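Local coordinates for genome polyprotein (Chicken sicinivirus JSY, PDB 6QWT) that probably copies the viral RNA genome as 3Dpol, the RNA-dependent RNA polymerase part of the picornaviral polyprotein, at residues A[1-15]-A[277-291]. Numbering follows the deposited sequence.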
ATOM      1  N   SER A   1      18.093   2.794  -2.752  1.00 29.78           N
ATOM      2  CA  SER A   1      18.590   1.510  -2.277  1.00 27.78           C
ATOM      3  C   SER A   1      19.933   1.163  -2.906  1.00 31.73           C
ATOM      4  O   SER A   1      20.490   1.932  -3.688  1.00 30.31           O
ATOM      5  CB  SER A   1      17.582   0.401  -2.575  1.00 29.14           C
ATOM      6  OG  SER A   1      17.430   0.226  -3.973  1.00 35.48           O
ATOM      7  N   GLU A   2      20.441  -0.014  -2.556  1.00 29.67           N
ATOM      8  CA  GLU A   2      21.723  -0.505  -3.048  1.00 30.92           C
ATOM      9  C   GLU A   2      21.533  -1.959  -3.446  1.00 33.98           C
ATOM     10  O   GLU A   2      21.068  -2.769  -2.638  1.00 35.24           O
ATOM     11  CB  GLU A   2      22.804  -0.357  -1.974  1.00 36.08           C
ATOM     12  CG  GLU A   2      24.217  -0.677  -2.421  1.00 45.19           C
ATOM     13  CD  GLU A   2      25.204  -0.626  -1.268  1.00 56.88           C
ATOM     14  OE1 GLU A   2      24.914   0.061  -0.261  1.00 51.33           O
ATOM     15  OE2 GLU A   2      26.271  -1.272  -1.364  1.00 50.47           O
ATOM     16  N   ILE A   3      21.874  -2.288  -4.687  1.00 32.34           N
ATOM     17  CA  ILE A   3      21.595  -3.606  -5.244  1.00 32.89           C
ATOM     18  C   ILE A   3      22.877  -4.430  -5.244  1.00 32.00           C
ATOM     19  O   ILE A   3      23.914  -3.984  -5.752  1.00 33.02           O
ATOM     20  CB  ILE A   3      20.995  -3.490  -6.653  1.00 34.26           C
ATOM     21  CG1 ILE A   3      21.087  -4.822  -7.391  1.00 32.97           C
ATOM     22  CG2 ILE A   3      21.674  -2.378  -7.441  1.00 46.18           C
ATOM     23  CD1 ILE A   3      20.277  -4.837  -8.655  1.00 39.86           C
ATOM     24  N   LEU A   4      22.804  -5.629  -4.672  1.00 29.98           N
ATOM     25  CA  LEU A   4      23.955  -6.497  -4.480  1.00 31.23           C
ATOM     26  C   LEU A   4      23.739  -7.831  -5.183  1.00 29.62           C
ATOM     27  O   LEU A   4      22.615  -8.194  -5.543  1.00 25.28           O
ATOM     28  CB  LEU A   4      24.221  -6.744  -2.988  1.00 28.76           C
ATOM     29  CG  LEU A   4      24.164  -5.538  -2.053  1.00 34.40           C
ATOM     30  CD1 LEU A   4      24.236  -5.991  -0.601  1.00 30.84           C
ATOM     31  CD2 LEU A   4      25.284  -4.562  -2.373  1.00 34.97           C
ATOM     32  N   ALA A   5      24.836  -8.565  -5.359  1.00 29.68           N
ATOM     33  CA  ALA A   5      24.771  -9.890  -5.956  1.00 30.00           C
ATOM     34  C   ALA A   5      24.105 -10.876  -5.003  1.00 31.97           C
ATOM     35  O   ALA A   5      24.122 -10.702  -3.782  1.00 32.54           O
ATOM     36  CB  ALA A   5      26.170 -10.383  -6.323  1.00 31.87           C
ATOM     37  N   CYS A   6      23.522 -11.928  -5.573  1.00 28.89           N
ATOM     38  CA  CYS A   6      22.786 -12.901  -4.783  1.00 28.01           C
ATOM     39  C   CYS A   6      22.861 -14.266  -5.448  1.00 32.75           C
ATOM     40  O   CYS A   6      22.775 -14.371  -6.675  1.00 35.47           O
ATOM     41  CB  CYS A   6      21.323 -12.480  -4.613  1.00 24.43           C
ATOM     42  SG  CYS A   6      20.298 -13.676  -3.742  1.00 28.77           S
ATOM     43  N   GLU A   7      23.015 -15.304  -4.631  1.00 29.85           N
ATOM     44  CA  GLU A   7      23.044 -16.662  -5.152  1.00 32.02           C
ATOM     45  C   GLU A   7      21.648 -17.075  -5.614  1.00 32.42           C
ATOM     46  O   GLU A   7      20.658 -16.798  -4.928  1.00 28.12           O
ATOM     47  CB  GLU A   7      23.548 -17.633  -4.085  1.00 31.47           C
ATOM     48  CG  GLU A   7      24.328 -18.815  -4.627  1.00 44.93           C
ATOM     49  CD  GLU A   7      25.750 -18.446  -4.992  1.00 53.02           C
ATOM     50  OE1 GLU A   7      26.642 -18.567  -4.126  1.00 60.15           O
ATOM     51  OE2 GLU A   7      25.981 -18.035  -6.149  1.00 53.29           O
ATOM     52  N   PRO A   8      21.531 -17.728  -6.769  1.00 32.46           N
ATOM     53  CA  PRO A   8      20.214 -18.187  -7.222  1.00 30.17           C
ATOM     54  C   PRO A   8      19.648 -19.255  -6.300  1.00 31.96           C
ATOM     55  O   PRO A   8      20.382 -20.002  -5.649  1.00 32.25           O
ATOM     56  CB  PRO A   8      20.492 -18.748  -8.622  1.00 31.42           C
ATOM     57  CG  PRO A   8      21.955 -19.060  -8.627  1.00 36.03           C
ATOM     58  CD  PRO A   8      22.593 -18.031  -7.744  1.00 33.08           C
ATOM     59  N   GLY A   9      18.320 -19.318  -6.246  1.00 28.85           N
ATOM     60  CA  GLY A   9      17.651 -20.208  -5.319  1.00 28.26           C
ATOM     61  C   GLY A   9      17.007 -21.419  -5.962  1.00 28.01           C
ATOM     62  O   GLY A   9      16.384 -22.232  -5.274  1.00 32.39           O
ATOM     63  N   GLY A  10      17.147 -21.552  -7.278  1.00 27.86           N
ATOM     64  CA  GLY A  10      16.573 -22.664  -7.996  1.00 26.61           C
ATOM     65  C   GLY A  10      16.167 -22.276  -9.403  1.00 29.38           C
ATOM     66  O   GLY A  10      16.721 -21.343  -9.997  1.00 31.05           O
ATOM     67  N   PRO A  11      15.197 -22.988  -9.969  1.00 27.70           N
ATOM     68  CA  PRO A  11      14.700 -22.637 -11.304  1.00 28.97           C
ATOM     69  C   PRO A  11      14.060 -21.261 -11.292  1.00 32.31           C
ATOM     70  O   PRO A  11      13.299 -20.932 -10.370  1.00 27.59           O
ATOM     71  CB  PRO A  11      13.665 -23.735 -11.602  1.00 31.35           C
ATOM     72  CG  PRO A  11      13.988 -24.848 -10.649  1.00 31.63           C
ATOM     73  CD  PRO A  11      14.515 -24.174  -9.419  1.00 28.42           C
ATOM     74  N   PRO A  12      14.348 -20.427 -12.286  1.00 29.55           N
ATOM     75  CA  PRO A  12      13.813 -19.064 -12.289  1.00 26.23           C
ATOM     76  C   PRO A  12      12.352 -19.046 -12.702  1.00 26.86           C
ATOM     77  O   PRO A  12      11.908 -19.890 -13.497  1.00 25.67           O
ATOM     78  CB  PRO A  12      14.695 -18.345 -13.319  1.00 26.12           C
ATOM     79  CG  PRO A  12      15.117 -19.422 -14.255  1.00 27.58           C
ATOM     80  CD  PRO A  12      15.248 -20.675 -13.426  1.00 28.72           C
ATOM     81  N   PRO A  13      11.570 -18.110 -12.174  1.00 26.62           N
ATOM     82  CA  PRO A  13      10.190 -17.938 -12.635  1.00 27.89           C
ATOM     83  C   PRO A  13      10.136 -17.089 -13.901  1.00 27.03           C
ATOM     84  O   PRO A  13      11.131 -16.517 -14.346  1.00 26.82           O
ATOM     85  CB  PRO A  13       9.517 -17.223 -11.460  1.00 27.95           C
ATOM     86  CG  PRO A  13      10.619 -16.429 -10.844  1.00 22.05           C
ATOM     87  CD  PRO A  13      11.886 -17.233 -11.033  1.00 25.84           C
ATOM     88  N   HIS A  14       8.940 -17.016 -14.480  1.00 28.87           N
ATOM     89  CA  HIS A  14       8.714 -16.275 -15.713  1.00 28.51           C
ATOM     90  C   HIS A  14       8.010 -14.954 -15.425  1.00 27.15           C
ATOM     91  O   HIS A  14       7.046 -14.908 -14.656  1.00 26.08           O
ATOM     92  CB  HIS A  14       7.886 -17.097 -16.703  1.00 27.72           C
ATOM     93  CG  HIS A  14       7.473 -16.331 -17.920  1.00 29.76           C
ATOM     94  ND1 HIS A  14       8.383 -15.806 -18.813  1.00 26.84           N
ATOM     95  CD2 HIS A  14       6.247 -15.994 -18.389  1.00 27.19           C
ATOM     96  CE1 HIS A  14       7.737 -15.180 -19.781  1.00 27.61           C
ATOM     97  NE2 HIS A  14       6.440 -15.280 -19.549  1.00 29.54           N
ATOM     98  N   VAL A  15       8.495 -13.886 -16.052  1.00 27.06           N
ATOM     99  CA  VAL A  15       7.895 -12.560 -15.931  1.00 23.90           C
ATOM    100  C   VAL A  15       6.869 -12.409 -17.052  1.00 27.65           C
ATOM    101  O   VAL A  15       7.261 -12.384 -18.231  1.00 24.34           O
ATOM    102  CB  VAL A  15       8.956 -11.454 -16.000  1.00 23.97           C
ATOM    103  CG1 VAL A  15       8.303 -10.082 -15.910  1.00 22.75           C
ATOM    104  CG2 VAL A  15       9.990 -11.635 -14.895  1.00 23.65           C
ATOM    105  N   LEU A 277      17.222  -5.869   3.912  1.00 25.33           N
ATOM    106  CA  LEU A 277      18.304  -6.553   3.194  1.00 25.01           C
ATOM    107  C   LEU A 277      17.675  -7.801   2.581  1.00 25.13           C
ATOM    108  O   LEU A 277      17.864  -8.918   3.071  1.00 26.37           O
ATOM    109  CB  LEU A 277      19.477  -6.889   4.123  1.00 27.29           C
ATOM    110  CG  LEU A 277      20.767  -7.369   3.451  1.00 30.55           C
ATOM    111  CD1 LEU A 277      21.270  -6.334   2.455  1.00 23.75           C
ATOM    112  CD2 LEU A 277      21.835  -7.675   4.491  1.00 29.59           C
ATOM    113  N   SER A 278      16.923  -7.605   1.502  1.00 24.08           N
ATOM    114  CA  SER A 278      16.005  -8.605   0.983  1.00 26.65           C
ATOM    115  C   SER A 278      16.543  -9.248  -0.289  1.00 25.69           C
ATOM    116  O   SER A 278      17.292  -8.631  -1.051  1.00 25.44           O
ATOM    117  CB  SER A 278      14.639  -7.974   0.698  1.00 25.87           C
ATOM    118  OG  SER A 278      14.773  -6.900  -0.219  1.00 22.53           O
ATOM    119  N   LYS A 279      16.137 -10.495  -0.517  1.00 24.33           N
ATOM    120  CA  LYS A 279      16.492 -11.238  -1.718  1.00 24.64           C
ATOM    121  C   LYS A 279      15.334 -11.206  -2.706  1.00 24.02           C
ATOM    122  O   LYS A 279      14.172 -11.366  -2.323  1.00 25.60           O
ATOM    123  CB  LYS A 279      16.849 -12.689  -1.381  1.00 21.94           C
ATOM    124  CG  LYS A 279      18.058 -12.824  -0.475  1.00 29.17           C
ATOM    125  CD  LYS A 279      18.046 -14.133   0.288  1.00 29.32           C
ATOM    126  CE  LYS A 279      18.338 -15.296  -0.628  1.00 38.32           C
ATOM    127  NZ  LYS A 279      18.375 -16.594   0.099  1.00 42.78           N
ATOM    128  N   HIS A 280      15.660 -11.004  -3.982  1.00 22.75           N
ATOM    129  CA  HIS A 280      14.661 -10.869  -5.029  1.00 25.82           C
ATOM    130  C   HIS A 280      15.021 -11.745  -6.219  1.00 25.02           C
ATOM    131  O   HIS A 280      16.191 -12.060  -6.446  1.00 25.28           O
ATOM    132  CB  HIS A 280      14.533  -9.413  -5.501  1.00 26.89           C
ATOM    133  CG  HIS A 280      14.167  -8.448  -4.417  1.00 28.33           C
ATOM    134  ND1 HIS A 280      12.949  -7.803  -4.376  1.00 27.67           N
ATOM    135  CD2 HIS A 280      14.863  -8.004  -3.342  1.00 26.92           C
ATOM    136  CE1 HIS A 280      12.910  -7.009  -3.321  1.00 28.14           C
ATOM    137  NE2 HIS A 280      14.057  -7.114  -2.675  1.00 27.89           N
ATOM    138  N   VAL A 281      14.000 -12.133  -6.982  1.00 25.20           N
ATOM    139  CA  VAL A 281      14.198 -12.827  -8.249  1.00 26.74           C
ATOM    140  C   VAL A 281      13.259 -12.215  -9.283  1.00 27.16           C
ATOM    141  O   VAL A 281      12.034 -12.247  -9.117  1.00 27.07           O
ATOM    142  CB  VAL A 281      13.987 -14.350  -8.136  1.00 27.10           C
ATOM    143  CG1 VAL A 281      12.621 -14.702  -7.536  1.00 24.50           C
ATOM    144  CG2 VAL A 281      14.193 -15.012  -9.489  1.00 24.87           C
ATOM    145  N   PHE A 282      13.832 -11.631 -10.329  1.00 25.50           N
ATOM    146  CA  PHE A 282      13.085 -11.014 -11.422  1.00 25.57           C
ATOM    147  C   PHE A 282      13.418 -11.796 -12.687  1.00 25.99           C
ATOM    148  O   PHE A 282      14.423 -11.518 -13.349  1.00 24.92           O
ATOM    149  CB  PHE A 282      13.444  -9.536 -11.555  1.00 24.93           C
ATOM    150  CG  PHE A 282      12.767  -8.840 -12.705  1.00 24.72           C
ATOM    151  CD1 PHE A 282      11.423  -8.510 -12.640  1.00 24.43           C
ATOM    152  CD2 PHE A 282      13.481  -8.500 -13.841  1.00 27.30           C
ATOM    153  CE1 PHE A 282      10.802  -7.861 -13.691  1.00 24.51           C
ATOM    154  CE2 PHE A 282      12.866  -7.851 -14.896  1.00 26.78           C
ATOM    155  CZ  PHE A 282      11.525  -7.531 -14.822  1.00 26.50           C
ATOM    156  N   GLY A 283      12.585 -12.774 -13.022  1.00 26.55           N
ATOM    157  CA  GLY A 283      12.931 -13.658 -14.122  1.00 24.43           C
ATOM    158  C   GLY A 283      14.111 -14.515 -13.694  1.00 25.99           C
ATOM    159  O   GLY A 283      14.056 -15.229 -12.685  1.00 23.40           O
ATOM    160  N   ASP A 284      15.202 -14.448 -14.458  1.00 24.64           N
ATOM    161  CA  ASP A 284      16.452 -15.110 -14.107  1.00 24.06           C
ATOM    162  C   ASP A 284      17.464 -14.140 -13.501  1.00 25.28           C
ATOM    163  O   ASP A 284      18.659 -14.453 -13.430  1.00 23.29           O
ATOM    164  CB  ASP A 284      17.048 -15.809 -15.335  1.00 24.06           C
ATOM    165  CG  ASP A 284      18.178 -16.771 -14.981  1.00 28.09           C
ATOM    166  OD1 ASP A 284      17.991 -17.617 -14.080  1.00 31.14           O
ATOM    167  OD2 ASP A 284      19.256 -16.672 -15.604  1.00 26.10           O
ATOM    168  N   GLN A 285      17.008 -12.964 -13.069  1.00 26.20           N
ATOM    169  CA  GLN A 285      17.865 -11.979 -12.416  1.00 25.82           C
ATOM    170  C   GLN A 285      17.719 -12.138 -10.906  1.00 27.09           C
ATOM    171  O   GLN A 285      16.664 -11.836 -10.339  1.00 25.05           O
ATOM    172  CB  GLN A 285      17.507 -10.563 -12.860  1.00 24.86           C
ATOM    173  CG  GLN A 285      17.607 -10.338 -14.358  1.00 24.25           C
ATOM    174  CD  GLN A 285      19.006 -10.580 -14.894  1.00 29.24           C
ATOM    175  OE1 GLN A 285      19.947  -9.859 -14.560  1.00 28.01           O
ATOM    176  NE2 GLN A 285      19.147 -11.598 -15.735  1.00 30.55           N
ATOM    177  N   TRP A 286      18.777 -12.620 -10.264  1.00 26.27           N
ATOM    178  CA  TRP A 286      18.814 -12.811  -8.820  1.00 25.67           C
ATOM    179  C   TRP A 286      19.666 -11.716  -8.195  1.00 29.35           C
ATOM    180  O   TRP A 286      20.807 -11.498  -8.617  1.00 27.10           O
ATOM    181  CB  TRP A 286      19.375 -14.188  -8.469  1.00 24.65           C
ATOM    182  CG  TRP A 286      18.696 -15.308  -9.192  1.00 26.88           C
ATOM    183  CD1 TRP A 286      18.924 -15.716 -10.476  1.00 26.41           C
ATOM    184  CD2 TRP A 286      17.670 -16.166  -8.675  1.00 25.99           C
ATOM    185  NE1 TRP A 286      18.105 -16.775 -10.789  1.00 25.52           N
ATOM    186  CE2 TRP A 286      17.327 -17.071  -9.701  1.00 25.19           C
ATOM    187  CE3 TRP A 286      17.010 -16.257  -7.447  1.00 25.26           C
ATOM    188  CZ2 TRP A 286      16.352 -18.054  -9.533  1.00 30.59           C
ATOM    189  CZ3 TRP A 286      16.043 -17.236  -7.282  1.00 27.63           C
ATOM    190  CH2 TRP A 286      15.723 -18.120  -8.320  1.00 25.97           C
ATOM    191  N   TYR A 287      19.114 -11.029  -7.198  1.00 25.47           N
ATOM    192  CA  TYR A 287      19.809  -9.898  -6.601  1.00 26.31           C
ATOM    193  C   TYR A 287      19.285  -9.669  -5.189  1.00 26.09           C
ATOM    194  O   TYR A 287      18.233 -10.180  -4.800  1.00 22.11           O
ATOM    195  CB  TYR A 287      19.651  -8.631  -7.452  1.00 24.93           C
ATOM    196  CG  TYR A 287      18.215  -8.209  -7.659  1.00 24.44           C
ATOM    197  CD1 TYR A 287      17.439  -8.776  -8.663  1.00 26.03           C
ATOM    198  CD2 TYR A 287      17.633  -7.244  -6.847  1.00 27.04           C
ATOM    199  CE1 TYR A 287      16.122  -8.395  -8.852  1.00 27.74           C
ATOM    200  CE2 TYR A 287      16.316  -6.855  -7.028  1.00 26.08           C
ATOM    201  CZ  TYR A 287      15.568  -7.433  -8.031  1.00 27.75           C
ATOM    202  OH  TYR A 287      14.259  -7.050  -8.214  1.00 29.09           O
ATOM    203  N   ILE A 288      20.054  -8.895  -4.429  1.00 26.48           N
ATOM    204  CA  ILE A 288      19.703  -8.498  -3.073  1.00 24.42           C
ATOM    205  C   ILE A 288      19.582  -6.982  -3.054  1.00 28.23           C
ATOM    206  O   ILE A 288      20.429  -6.282  -3.620  1.00 27.10           O
ATOM    207  CB  ILE A 288      20.748  -8.984  -2.049  1.00 28.57           C
ATOM    208  CG1 ILE A 288      20.482 -10.442  -1.667  1.00 29.61           C
ATOM    209  CG2 ILE A 288      20.761  -8.093  -0.809  1.00 24.00           C
ATOM    210  CD1 ILE A 288      21.632 -11.103  -0.931  1.00 26.94           C
ATOM    211  N   MET A 289      18.518  -6.480  -2.434  1.00 28.52           N
ATOM    212  CA  MET A 289      18.311  -5.050  -2.268  1.00 25.81           C
ATOM    213  C   MET A 289      18.684  -4.660  -0.843  1.00 27.07           C
ATOM    214  O   MET A 289      18.113  -5.183   0.119  1.00 25.50           O
ATOM    215  CB  MET A 289      16.864  -4.663  -2.573  1.00 23.51           C
ATOM    216  CG  MET A 289      16.563  -4.518  -4.058  1.00 34.64           C
ATOM    217  SD  MET A 289      17.476  -3.154  -4.820  1.00 49.92           S
ATOM    218  CE  MET A 289      17.309  -3.532  -6.564  1.00 38.53           C
ATOM    219  N   LYS A 290      19.651  -3.758  -0.712  1.00 29.96           N
ATOM    220  CA  LYS A 290      20.021  -3.175   0.574  1.00 29.35           C
ATOM    221  C   LYS A 290      19.321  -1.826   0.676  1.00 27.36           C
ATOM    222  O   LYS A 290      19.632  -0.900  -0.080  1.00 27.04           O
ATOM    223  CB  LYS A 290      21.536  -3.034   0.696  1.00 28.79           C
ATOM    224  CG  LYS A 290      22.012  -2.458   2.020  1.00 32.44           C
ATOM    225  CD  LYS A 290      23.533  -2.468   2.099  1.00 37.12           C
ATOM    226  CE  LYS A 290      24.034  -1.761   3.348  1.00 40.12           C
ATOM    227  NZ  LYS A 290      23.809  -0.290   3.289  1.00 36.77           N
ATOM    228  N   GLY A 291      18.370  -1.720   1.601  1.00 28.33           N
ATOM    229  CA  GLY A 291      17.496  -0.569   1.672  1.00 28.28           C
ATOM    230  C   GLY A 291      16.194  -0.794   0.917  1.00 29.99           C
ATOM    231  O   GLY A 291      16.036  -1.743   0.146  1.00 27.55           O
TER
HETATM  232  O   HOH W   1      23.508 -11.848  -8.249  1.00 33.46           O
HETATM  233  O   HOH W   2      20.784 -17.294  -2.150  1.00 35.05           O
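The indole of Trp286 is wrapped by the chain from Pro8 to Pro12: Pro8 CA and Gly9 N lie over one face, the opposite face rests on Val281 CG2 of the adjoining strand, and Pro11 O and Asp284 OD1 come to the edge. Pro8 CB sits 3.6 Å from the centroid of the five-membered ring and only 5° off its normal, a CH-pi contact. The indole NE1 gives Asp284 OD1 a weak in-plane hydrogen bond, which may help to orient the ring. This wrap follows a beta strand added to a hairpin: strand 2-5, at the polymerase N-terminus, runs antiparallel along 285-290 as an outermost strand of a mixed sheet, while 277-282 and 285-290 are joined by a type II' turn. Four backbone bonds zip the edge. Lys290 N reaches Glu2 O at 2.6 Å, and Leu4 N reaches Ile288 O at 2.7 Å; Ile288 N returns a bond to Leu4 O. On one face of the sheet the side chains of Glu2 and Lys290 lie side by side, pointing the same way, Lys290 bending only at chi4, but their salt bridge is long and Lys290 NZ is held chiefly by Asp64, with Asp62 also bridging it. On the other, Met289 bends at chi2 (-65°), setting CE 3.7 Å from Ile3 CB. Beyond the strand, water 1 links Cys6 N to Trp286 O, and Cys6 CB packs on Ile288 CG1. Near the hairpin turn Pro13 CD packs against Val281 CG2, and Pro12 CG abuts the Asp284 carboxylate. Val15 CG2 stands over one face of the Phe282 ring, 4.2 Å from its centroid, while Val15 CG1 touches CE1 of the same ring at 4.0 Å.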